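PDB 3PET: putative adhesin, which is a right-handed beta-helix protein, a putative lipoprotein, that probably takes part in cell adhesion. Local coordinates for residues A[30-35]-A[93-98]; A[44-49]-A[56-61]; A[65-70]-A[83-88]; A[91-94]-A[100-103]; A[112-115]-A[121-124]. One frame throughout, in Å; residues are numbered along the deposited sequence. Where two conformers were deposited one is given.

Contact 1. Residues A[30-35]-A[93-98]; sequences GNIYYT and ISFKGV
Ile32 and Phe95 meet in the interior with an aliphatic tip set against an aromatic rim. Ile32 CD1 lies 3.8 Å from Phe95 CE1, close to the ring plane, so the methyl touches the edge and not the face. The isoleucine gets there by placing CG1 beside its backbone N and then extending, chi2 167°, which carries CD1 well out from strand 31-36. Phe95 instead sets CG anti to the backbone N (chi1 -175°), directing the ring inward, and the two side chains run by one another. The bend that follows packs close about the ring: Gly97 N stands 3.5 Å above one face, displaced from the ring centre, and Val98 C borders the ring in its own plane. Val101 packs on the ring face opposite Gly97 N. Where the two segments converge, Gly30 N donates to Val98 O over 2.8 Å in a nearly straight bond, 168° at the hydrogen, which joins adjacent bends. Val98 itself packs on Gly197 of the second subunit. Inward side chains from different walls, packed against each other as Ile32 and Phe95 are, make up the core of a right-handed beta-helix.

Contact 2. Residues A[44-49]-A[56-61]; sequences LQIYGP and IQVAVK
Leu44 and Ile46 face Val58 and Ile56 across the hydrophobic interior at the N-terminal end of the right-handed beta-helix. The two strands are almost exactly antiparallel, at 177°, and their axes come no nearer than 10.6 Å. They are therefore not partners in a sheet but opposed walls, with side chains filling the space between them.

The apolar contacts form two pairs, each meeting tip to tip. Leu44 CD2 approaches the fork of Val58, 3.5 Å from CG1 and 3.8 Å from CG2. The leucine is brought there by a first torsion of 173°, which sets CG opposite the backbone N. In the second pair the isoleucines interlock reciprocally: Ile46 CD1 lies 3.8 Å from Ile56 CG2, while Ile46 CG2 lies equally far from Ile56 CD1. Both carry CG1 beside the backbone N, and each presents its CG2 branch to the other's CD1. Leu67 and Ile83 extend the same core round Leu44.

Hydrogen bonding belongs to the outer framework, since none crosses between the segments. Strand 43-47 is bonded through its backbone to Tyr16 and Arg14 on one flank and to Thr84 and Lys82 on the other. Gln57, pointing away from the core, bonds through OE1 to Ser68 OG, and Val58 N bonds to a tetraethylene glycol probably left from crystallisation. The two pairs are joined where Ile46 CD1 reaches within 4.2 Å of Val58 CG2.

Contact 3. Residues A[65-70]-A[83-88]; sequences LFLSID and ITITSP
Ser87 OG is gripped by two partners, Thr89 O and Tyr34 OH, at the end of strand 82-87. The inward row of Ile83 and Ile85 thus ends in a buried serine whose hydroxyl is satisfied by these two bonds, while Thr86, on the other side of the strand, bonds through OG1 to Thr35 O. Across the interior Leu65 and Leu67 meet Ile83 and Ile85. The two leucines turn opposite ways: Leu65 has CG anti to its backbone N (chi1 173°), whereas Leu67 swings CG beside the N (chi1 -53°), and their methyls converge on Ile85. Leu65 CD2 sits 3.9 Å from Ile85 CG2, and Leu67 CD1 meets Ile85 CD1 tip to tip at 4.0 Å. Leu67 also runs past Ile83, with its CD1 3.9 Å from Ile83 CG2. Ile85 thus uses both branches, CG2 for Leu65 and CD1 for either leucine. Ile32 of strand 31-36 packs on Ile83 and Ile85. Strands that run antiparallel with axes 11.2 Å apart, joined through side chains alone, are the opposed walls of a beta-helix interior.

Contact 4. Residues A[91-94]-A[100-103]; sequences NGIS and DVHI
Two walls of one coil of the right-handed beta-helix face each other here, strand 92-95 and strand 101-103, linked by the short bend that follows the first. Ile93 is an inward residue of its strand, and it touches Val101 and Ile103 on the other wall. Its CD1 bridges the two, 4.2 Å from Val101 CG1 and 4.0 Å from Ile103 CD1, and its CG2 comes about as close to Val101 CG1. The isoleucine reaches this far because CG1 lies beside the backbone N, chi1 -55°, and the chain then runs on extended. Ile103 adopts much the same conformation from its own side, and the two side chains pass each other in opposite directions. Val101 and Ile93 likewise pass each other in opposite directions. Polar contacts lie at the margins: His102 stacks its ring on that of Tyr33, the backbone N of Asp100 bonds to Asn31 OD1, and Asn91 ND2 to Asn111 O. Across the core, with no hydrogen bond between the segments, cohesion rests on dispersion and the exclusion of water, and depends on how methyl groups fit rather than on any directional bond.

Contact 5. Residues A[112-115]-A[121-124]; sequences LDIE and NVDI
Ile124 presents its CD1 to the notch between Leu112 and Ile114, filling the middle of the right-handed beta-helix where strands 111-116 and 122-128 face each other. The strands run 159° apart, with axes 10.4 Å from one another, so the space between is bridged by side chains alone. Ile114 adopts two conformers, and the notch is described for one of them: there two methyls of one wall, Leu112 CD2 and Ile114 CD1, lie about 3.8 Å apart. Into it Ile124 CD1 comes from the opposite wall, 4.3 Å from Leu112 CD2. The approach of Ile124 CD1 to Ile114 CD1 is tip to tip at 3.5 Å, a distance that is doubtful as a measure of tightness because it rests on that one conformer. Ile124 reaches the notch with CG1 beside its backbone N (chi1 -63°) and CD1 carried into the interior toward the other wall. A second bump, Ile114 CG2 of the same conformer, meets Val122, 4.2 Å from its CG1. Further apolar residues close the core about the pair. Leu144 packs on both Ile114 and Ile124, Leu132 and Val134 cover Ile114, and Ile103 lies against Ile124. At the bend between the walls the order is polar instead: Asn121 N donates to Asp100 OD1, and Asn121 OD1 accepts from Asp141 N.

Overall arrangement
The five contacts follow the beta-helix from its N-terminal end to its middle. Contact 2 is about 18 Å from the centre of the chain, contact 5 about 2 Å, and their own centres are about 20 Å apart. Contacts 2 to 5 come in series along the sequence, while contact 1 spans from before contact 2 to the strand of contact 4, with which it shares Ile93 and Ser94. Neighbours are joined through backbone pairing: strand 31-36 with 82-87 and 101-103, 56-61 with 64-69, 92-95 with 111-116, and 101-103 with 122-128. The stacked walls thus enclose a largely apolar core through this part of the helix, consistent with an elongated adhesin head.

Contact 1. Residues A[30-35]-A[93-98]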
# COMPACT_ATOMS: atom_id res chain seq x y z
N GLY A 30 10.27 2.11 14.94
CA GLY A 30 10.88 0.98 15.61
C GLY A 30 9.94 -0.19 15.71
O GLY A 30 8.71 -0.01 15.66
N ASN A 31 10.51 -1.39 15.90
CA ASN A 31 9.71 -2.61 15.96
C ASN A 31 9.13 -2.78 17.32
O ASN A 31 9.77 -2.46 18.34
CB ASN A 31 10.55 -3.83 15.56
CG ASN A 31 10.98 -3.77 14.12
OD1 ASN A 31 10.28 -3.27 13.25
ND2 ASN A 31 12.18 -4.23 13.84
N ILE A 32 7.89 -3.27 17.35
CA ILE A 32 7.16 -3.48 18.61
C ILE A 32 6.93 -4.96 18.84
O ILE A 32 6.46 -5.66 17.93
CB ILE A 32 5.83 -2.70 18.63
CG1 ILE A 32 6.10 -1.17 18.54
CG2 ILE A 32 4.96 -3.09 19.86
CD1 ILE A 32 4.86 -0.30 18.25
N TYR A 33 7.20 -5.42 20.08
CA TYR A 33 6.98 -6.81 20.47
C TYR A 33 6.04 -6.82 21.66
O TYR A 33 6.41 -6.34 22.74
CB TYR A 33 8.33 -7.52 20.79
CG TYR A 33 9.24 -7.66 19.58
CD1 TYR A 33 10.09 -6.62 19.20
CD2 TYR A 33 9.18 -8.79 18.77
CE1 TYR A 33 10.90 -6.73 18.06
CE2 TYR A 33 10.00 -8.92 17.65
CZ TYR A 33 10.84 -7.88 17.29
OH TYR A 33 11.63 -8.03 16.18
N TYR A 34 4.82 -7.31 21.46
CA TYR A 34 3.85 -7.39 22.53
C TYR A 34 3.83 -8.82 23.10
O TYR A 34 3.85 -9.80 22.35
CB TYR A 34 2.44 -6.94 22.08
CG TYR A 34 1.39 -7.19 23.15
CD1 TYR A 34 1.20 -6.28 24.20
CD2 TYR A 34 0.65 -8.37 23.16
CE1 TYR A 34 0.29 -6.54 25.22
CE2 TYR A 34 -0.26 -8.64 24.18
CZ TYR A 34 -0.43 -7.73 25.21
OH TYR A 34 -1.31 -8.01 26.23
N THR A 35 3.77 -8.92 24.43
CA THR A 35 3.64 -10.16 25.17
C THR A 35 2.44 -10.04 26.10
O THR A 35 2.31 -9.04 26.81
CB THR A 35 4.93 -10.47 25.98
OG1 THR A 35 6.05 -10.54 25.09
CG2 THR A 35 4.83 -11.81 26.78
N ILE A 93 -4.96 -2.63 18.73
CA ILE A 93 -3.68 -2.10 18.25
C ILE A 93 -4.00 -1.12 17.15
O ILE A 93 -4.58 -1.51 16.13
CB ILE A 93 -2.61 -3.15 17.80
CG1 ILE A 93 -2.30 -4.19 18.91
CG2 ILE A 93 -1.29 -2.42 17.37
CD1 ILE A 93 -1.54 -5.42 18.41
N SER A 94 -3.60 0.13 17.33
CA SER A 94 -3.67 1.17 16.31
C SER A 94 -2.24 1.58 16.00
O SER A 94 -1.56 2.13 16.87
CB SER A 94 -4.51 2.35 16.78
OG SER A 94 -4.54 3.28 15.72
N PHE A 95 -1.74 1.21 14.81
CA PHE A 95 -0.35 1.50 14.48
C PHE A 95 -0.27 2.52 13.36
O PHE A 95 -0.84 2.31 12.29
CB PHE A 95 0.43 0.21 14.13
CG PHE A 95 1.91 0.47 13.88
CD1 PHE A 95 2.79 0.62 14.94
CD2 PHE A 95 2.41 0.55 12.59
CE1 PHE A 95 4.15 0.83 14.71
CE2 PHE A 95 3.77 0.80 12.37
CZ PHE A 95 4.62 0.94 13.43
N LYS A 96 0.45 3.63 13.62
CA LYS A 96 0.60 4.74 12.68
C LYS A 96 2.06 5.18 12.54
O LYS A 96 2.30 6.34 12.27
CB LYS A 96 -0.27 5.94 13.14
CG LYS A 96 -1.74 5.63 13.39
CD LYS A 96 -2.48 6.85 13.95
CE LYS A 96 -2.75 6.73 15.42
NZ LYS A 96 -4.20 6.54 15.71
N GLY A 97 3.01 4.26 12.68
CA GLY A 97 4.42 4.61 12.56
C GLY A 97 5.17 3.82 11.51
O GLY A 97 4.60 3.40 10.50
N VAL A 98 6.47 3.65 11.73
CA VAL A 98 7.35 2.90 10.85
C VAL A 98 7.97 1.78 11.66
O VAL A 98 8.66 2.04 12.65
CB VAL A 98 8.43 3.80 10.17
CG1 VAL A 98 9.47 2.96 9.42
CG2 VAL A 98 7.79 4.84 9.25

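Contact 2. Residues A[44-49]-A[56-61]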
# COMPACT_ATOMS: atom_id res chain seq x y z
N LEU A 44 6.44 -1.49 30.03
CA LEU A 44 6.89 -0.90 28.79
C LEU A 44 8.37 -0.67 28.89
O LEU A 44 8.83 0.01 29.81
CB LEU A 44 6.15 0.42 28.47
CG LEU A 44 6.70 1.19 27.25
CD1 LEU A 44 6.43 0.45 25.92
CD2 LEU A 44 6.16 2.59 27.21
N GLN A 45 9.11 -1.26 27.93
CA GLN A 45 10.55 -1.06 27.83
C GLN A 45 10.90 -0.62 26.45
O GLN A 45 10.37 -1.17 25.47
CB GLN A 45 11.37 -2.30 28.20
CG GLN A 45 11.04 -2.84 29.58
CD GLN A 45 11.98 -3.90 30.05
OE1 GLN A 45 12.57 -4.67 29.27
NE2 GLN A 45 12.10 -3.99 31.37
N ILE A 46 11.79 0.36 26.36
CA ILE A 46 12.27 0.85 25.07
C ILE A 46 13.79 0.74 25.08
O ILE A 46 14.46 1.28 25.96
CB ILE A 46 11.75 2.26 24.69
CG1 ILE A 46 10.17 2.26 24.67
CG2 ILE A 46 12.30 2.67 23.29
CD1 ILE A 46 9.46 3.61 24.54
N TYR A 47 14.31 -0.00 24.10
CA TYR A 47 15.73 -0.25 23.91
C TYR A 47 16.26 0.51 22.70
O TYR A 47 15.62 0.52 21.65
CB TYR A 47 15.99 -1.75 23.73
CG TYR A 47 17.44 -2.09 23.43
CD1 TYR A 47 18.37 -2.24 24.46
CD2 TYR A 47 17.89 -2.21 22.12
CE1 TYR A 47 19.72 -2.52 24.19
CE2 TYR A 47 19.24 -2.49 21.84
CZ TYR A 47 20.14 -2.66 22.89
OH TYR A 47 21.48 -2.95 22.66
N GLY A 48 17.44 1.08 22.83
CA GLY A 48 18.08 1.75 21.70
C GLY A 48 19.07 2.77 22.19
O GLY A 48 19.32 2.85 23.40
N PRO A 49 19.65 3.57 21.27
CA PRO A 49 20.57 4.64 21.69
C PRO A 49 19.82 5.60 22.62
O PRO A 49 18.66 5.91 22.34
CB PRO A 49 20.97 5.31 20.36
CG PRO A 49 20.62 4.34 19.31
CD PRO A 49 19.43 3.59 19.80
N ILE A 56 10.89 9.46 22.39
CA ILE A 56 9.57 8.83 22.48
C ILE A 56 8.78 9.35 23.69
O ILE A 56 9.23 9.25 24.83
CB ILE A 56 9.68 7.28 22.48
CG1 ILE A 56 10.43 6.79 21.18
CG2 ILE A 56 8.25 6.64 22.63
CD1 ILE A 56 10.67 5.34 21.07
N GLN A 57 7.59 9.88 23.43
CA GLN A 57 6.74 10.34 24.53
C GLN A 57 5.76 9.21 24.84
O GLN A 57 5.23 8.55 23.93
CB GLN A 57 6.01 11.65 24.18
CG GLN A 57 6.95 12.83 23.89
CD GLN A 57 7.16 13.03 22.40
OE1 GLN A 57 6.25 12.84 21.58
NE2 GLN A 57 8.37 13.38 22.03
N VAL A 58 5.55 8.97 26.12
CA VAL A 58 4.76 7.85 26.62
C VAL A 58 3.65 8.35 27.53
O VAL A 58 3.90 9.17 28.40
CB VAL A 58 5.73 6.89 27.39
CG1 VAL A 58 4.96 5.78 28.13
CG2 VAL A 58 6.79 6.29 26.45
N ALA A 59 2.43 7.82 27.38
CA ALA A 59 1.29 8.16 28.25
C ALA A 59 0.23 7.10 28.19
O ALA A 59 -0.01 6.52 27.13
CB ALA A 59 0.66 9.50 27.83
N VAL A 60 -0.42 6.85 29.32
CA VAL A 60 -1.58 5.96 29.36
C VAL A 60 -2.78 6.86 29.65
O VAL A 60 -2.78 7.61 30.62
CB VAL A 60 -1.47 4.75 30.35
CG1 VAL A 60 -2.80 3.98 30.41
CG2 VAL A 60 -0.33 3.82 29.93
N LYS A 61 -3.77 6.80 28.79
CA LYS A 61 -4.99 7.59 28.88
C LYS A 61 -6.14 6.74 28.33
O LYS A 61 -5.96 6.13 27.28
CB LYS A 61 -4.77 8.88 28.06
CG LYS A 61 -5.97 9.77 27.79
CD LYS A 61 -5.53 11.24 27.65
CE LYS A 61 -4.29 11.46 26.79
NZ LYS A 61 -3.89 12.89 26.74

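Contact 3. Residues A[65-70]-A[83-88]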
# COMPACT_ATOMS: atom_id res chain seq x y z
N LEU A 65 -2.32 2.82 25.82
CA LEU A 65 -0.92 3.21 25.84
C LEU A 65 -0.66 4.00 24.57
O LEU A 65 -0.80 3.44 23.47
CB LEU A 65 0.00 1.98 25.94
CG LEU A 65 1.50 2.25 25.80
CD1 LEU A 65 2.04 3.07 26.99
CD2 LEU A 65 2.27 0.94 25.67
N PHE A 66 -0.29 5.29 24.71
CA PHE A 66 0.04 6.14 23.57
C PHE A 66 1.54 6.33 23.50
O PHE A 66 2.14 6.78 24.46
CB PHE A 66 -0.66 7.52 23.68
CG PHE A 66 -2.15 7.49 23.49
CD1 PHE A 66 -2.71 7.60 22.22
CD2 PHE A 66 -3.01 7.40 24.57
CE1 PHE A 66 -4.10 7.59 22.05
CE2 PHE A 66 -4.39 7.43 24.40
CZ PHE A 66 -4.93 7.51 23.14
N LEU A 67 2.12 6.01 22.35
CA LEU A 67 3.55 6.20 22.09
C LEU A 67 3.66 7.19 20.93
O LEU A 67 3.09 6.96 19.89
CB LEU A 67 4.24 4.86 21.75
CG LEU A 67 4.05 3.70 22.74
CD1 LEU A 67 4.64 2.42 22.17
CD2 LEU A 67 4.70 4.02 24.11
N SER A 68 4.32 8.32 21.15
CA SER A 68 4.44 9.34 20.12
C SER A 68 5.85 9.88 20.05
O SER A 68 6.70 9.55 20.88
CB SER A 68 3.45 10.47 20.38
OG SER A 68 3.69 11.03 21.65
N ILE A 69 6.13 10.70 19.01
CA ILE A 69 7.43 11.34 18.78
C ILE A 69 7.21 12.78 18.37
O ILE A 69 6.12 13.14 17.92
CB ILE A 69 8.31 10.58 17.73
CG1 ILE A 69 7.65 10.56 16.33
CG2 ILE A 69 8.65 9.16 18.19
CD1 ILE A 69 8.61 10.39 15.17
N ASP A 70 8.28 13.59 18.49
CA ASP A 70 8.31 14.94 17.95
C ASP A 70 8.61 14.71 16.46
O ASP A 70 9.73 14.36 16.08
CB ASP A 70 9.37 15.83 18.66
CG ASP A 70 9.52 17.23 18.06
OD1 ASP A 70 8.87 17.51 17.03
OD2 ASP A 70 10.25 18.04 18.64
N ILE A 83 10.83 -1.75 20.92
CA ILE A 83 9.80 -1.42 21.90
C ILE A 83 9.18 -2.73 22.38
O ILE A 83 8.63 -3.47 21.58
CB ILE A 83 8.75 -0.43 21.29
CG1 ILE A 83 9.43 0.89 20.85
CG2 ILE A 83 7.59 -0.17 22.28
CD1 ILE A 83 8.65 1.73 19.76
N THR A 84 9.28 -3.02 23.68
CA THR A 84 8.77 -4.24 24.29
C THR A 84 7.61 -3.85 25.19
O THR A 84 7.77 -3.04 26.11
CB THR A 84 9.92 -4.97 24.99
OG1 THR A 84 10.81 -5.41 23.97
CG2 THR A 84 9.45 -6.19 25.78
N ILE A 85 6.42 -4.40 24.88
CA ILE A 85 5.20 -4.08 25.61
C ILE A 85 4.58 -5.35 26.22
O ILE A 85 4.55 -6.40 25.57
CB ILE A 85 4.18 -3.37 24.66
CG1 ILE A 85 4.82 -2.19 23.87
CG2 ILE A 85 2.92 -2.90 25.42
CD1 ILE A 85 3.83 -1.40 22.89
N THR A 86 4.10 -5.26 27.46
CA THR A 86 3.42 -6.38 28.08
C THR A 86 2.30 -5.87 28.95
O THR A 86 2.43 -4.85 29.64
CB THR A 86 4.35 -7.40 28.80
OG1 THR A 86 3.54 -8.47 29.32
CG2 THR A 86 5.16 -6.81 29.90
N SER A 87 1.17 -6.59 28.91
CA SER A 87 -0.01 -6.32 29.71
C SER A 87 -0.82 -7.61 29.89
O SER A 87 -0.67 -8.52 29.07
CB SER A 87 -0.86 -5.23 29.05
OG SER A 87 -1.47 -5.71 27.87
N PRO A 88 -1.70 -7.72 30.92
CA PRO A 88 -2.50 -8.95 31.07
C PRO A 88 -3.52 -9.16 29.93
O PRO A 88 -3.84 -10.30 29.61
CB PRO A 88 -3.21 -8.73 32.41
CG PRO A 88 -2.32 -7.76 33.16
CD PRO A 88 -1.93 -6.81 32.06

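Contact 4. Residues A[91-94]-A[100-103]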
# COMPACT_ATOMS: atom_id res chain seq x y z
N ASN A 91 -7.03 -5.65 23.59
CA ASN A 91 -8.22 -5.58 22.74
C ASN A 91 -8.02 -4.75 21.47
O ASN A 91 -8.85 -4.81 20.58
CB ASN A 91 -9.40 -4.98 23.53
CG ASN A 91 -9.83 -5.89 24.65
OD1 ASN A 91 -9.75 -5.51 25.80
ND2 ASN A 91 -10.22 -7.12 24.34
N GLY A 92 -6.96 -3.95 21.42
CA GLY A 92 -6.74 -3.11 20.26
C GLY A 92 -5.32 -2.69 20.02
O GLY A 92 -4.56 -2.43 20.96
N ILE A 93 -4.96 -2.63 18.73
CA ILE A 93 -3.68 -2.10 18.25
C ILE A 93 -4.00 -1.12 17.15
O ILE A 93 -4.58 -1.51 16.13
CB ILE A 93 -2.61 -3.15 17.80
CG1 ILE A 93 -2.30 -4.19 18.91
CG2 ILE A 93 -1.29 -2.42 17.37
CD1 ILE A 93 -1.54 -5.42 18.41
N SER A 94 -3.60 0.13 17.33
CA SER A 94 -3.67 1.17 16.31
C SER A 94 -2.24 1.58 16.00
O SER A 94 -1.56 2.13 16.87
CB SER A 94 -4.51 2.35 16.78
OG SER A 94 -4.54 3.28 15.72
N ASP A 100 7.62 -2.97 12.42
CA ASP A 100 6.77 -4.16 12.48
C ASP A 100 6.17 -4.34 13.85
O ASP A 100 6.79 -3.95 14.85
CB ASP A 100 7.57 -5.42 12.09
CG ASP A 100 8.15 -5.36 10.68
OD1 ASP A 100 7.52 -4.75 9.80
OD2 ASP A 100 9.24 -5.89 10.47
N VAL A 101 4.94 -4.90 13.91
CA VAL A 101 4.24 -5.16 15.18
C VAL A 101 4.15 -6.68 15.34
O VAL A 101 3.61 -7.36 14.46
CB VAL A 101 2.85 -4.46 15.31
CG1 VAL A 101 2.22 -4.72 16.68
CG2 VAL A 101 2.97 -2.94 15.07
N HIS A 102 4.67 -7.20 16.46
CA HIS A 102 4.67 -8.65 16.70
C HIS A 102 3.95 -9.02 17.97
O HIS A 102 4.02 -8.29 18.97
CB HIS A 102 6.10 -9.20 16.82
CG HIS A 102 6.98 -9.04 15.62
ND1 HIS A 102 7.16 -10.07 14.71
CD2 HIS A 102 7.75 -7.99 15.25
CE1 HIS A 102 7.99 -9.60 13.79
NE2 HIS A 102 8.39 -8.36 14.09
N ILE A 103 3.29 -10.19 17.93
CA ILE A 103 2.72 -10.95 19.05
C ILE A 103 3.24 -12.35 18.77
O ILE A 103 2.59 -13.14 18.07
CB ILE A 103 1.18 -10.87 19.24
CG1 ILE A 103 0.65 -9.40 19.29
CG2 ILE A 103 0.76 -11.70 20.48
CD1 ILE A 103 -0.96 -9.24 19.59

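Contact 5. Residues A[112-115]-A[121-124]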
# COMPACT_ATOMS: atom_id res chain seq x y z
N LEU A 112 -10.47 -8.44 19.37
CA LEU A 112 -9.23 -7.80 18.99
C LEU A 112 -9.49 -6.93 17.78
O LEU A 112 -10.03 -7.40 16.78
CB LEU A 112 -8.11 -8.82 18.73
CG LEU A 112 -6.75 -8.23 18.31
CD1 LEU A 112 -6.12 -7.35 19.44
CD2 LEU A 112 -5.79 -9.33 17.88
N ASP A 113 -9.10 -5.65 17.88
CA ASP A 113 -9.23 -4.71 16.79
C ASP A 113 -7.81 -4.27 16.33
O ASP A 113 -7.05 -3.71 17.13
CB ASP A 113 -10.10 -3.51 17.23
CG ASP A 113 -10.48 -2.53 16.14
OD1 ASP A 113 -10.30 -2.86 14.94
OD2 ASP A 113 -11.00 -1.45 16.48
N ILE A 114 -7.46 -4.58 15.07
CA ILE A 114 -6.16 -4.20 14.50
C ILE A 114 -6.40 -3.16 13.43
O ILE A 114 -7.14 -3.42 12.46
CB ILE A 114 -5.34 -5.41 13.96
CG1 ILE A 114 -5.18 -6.51 15.03
CG2 ILE A 114 -3.96 -4.94 13.43
CD1 ILE A 114 -5.12 -7.84 14.47
N GLU A 115 -5.78 -1.97 13.62
CA GLU A 115 -5.85 -0.84 12.68
C GLU A 115 -4.41 -0.51 12.29
O GLU A 115 -3.66 0.05 13.10
CB GLU A 115 -6.60 0.39 13.27
CG GLU A 115 -7.99 0.10 13.85
CD GLU A 115 -9.15 -0.04 12.88
OE1 GLU A 115 -9.36 0.87 12.04
OE2 GLU A 115 -9.91 -1.04 13.01
N ASN A 121 4.87 -4.39 8.87
CA ASN A 121 4.00 -5.58 8.97
C ASN A 121 3.42 -5.76 10.35
O ASN A 121 3.90 -5.18 11.31
CB ASN A 121 4.81 -6.84 8.60
CG ASN A 121 5.38 -6.80 7.20
OD1 ASN A 121 4.78 -6.29 6.27
ND2 ASN A 121 6.56 -7.35 7.01
N VAL A 122 2.37 -6.59 10.43
CA VAL A 122 1.75 -7.01 11.69
C VAL A 122 1.81 -8.54 11.64
O VAL A 122 1.37 -9.15 10.66
CB VAL A 122 0.32 -6.45 11.94
CG1 VAL A 122 -0.25 -6.97 13.27
CG2 VAL A 122 0.32 -4.93 11.94
N ASP A 123 2.38 -9.16 12.66
CA ASP A 123 2.52 -10.61 12.70
C ASP A 123 2.05 -11.10 14.06
O ASP A 123 2.72 -10.88 15.05
CB ASP A 123 3.98 -11.02 12.41
CG ASP A 123 4.23 -12.51 12.18
OD1 ASP A 123 3.41 -13.33 12.63
OD2 ASP A 123 5.27 -12.85 11.58
N ILE A 124 0.86 -11.72 14.09
CA ILE A 124 0.25 -12.22 15.33
C ILE A 124 0.14 -13.72 15.24
O ILE A 124 -0.49 -14.26 14.33
CB ILE A 124 -1.11 -11.52 15.61
CG1 ILE A 124 -0.87 -9.99 15.83
CG2 ILE A 124 -1.87 -12.16 16.79
CD1 ILE A 124 -2.07 -9.18 15.69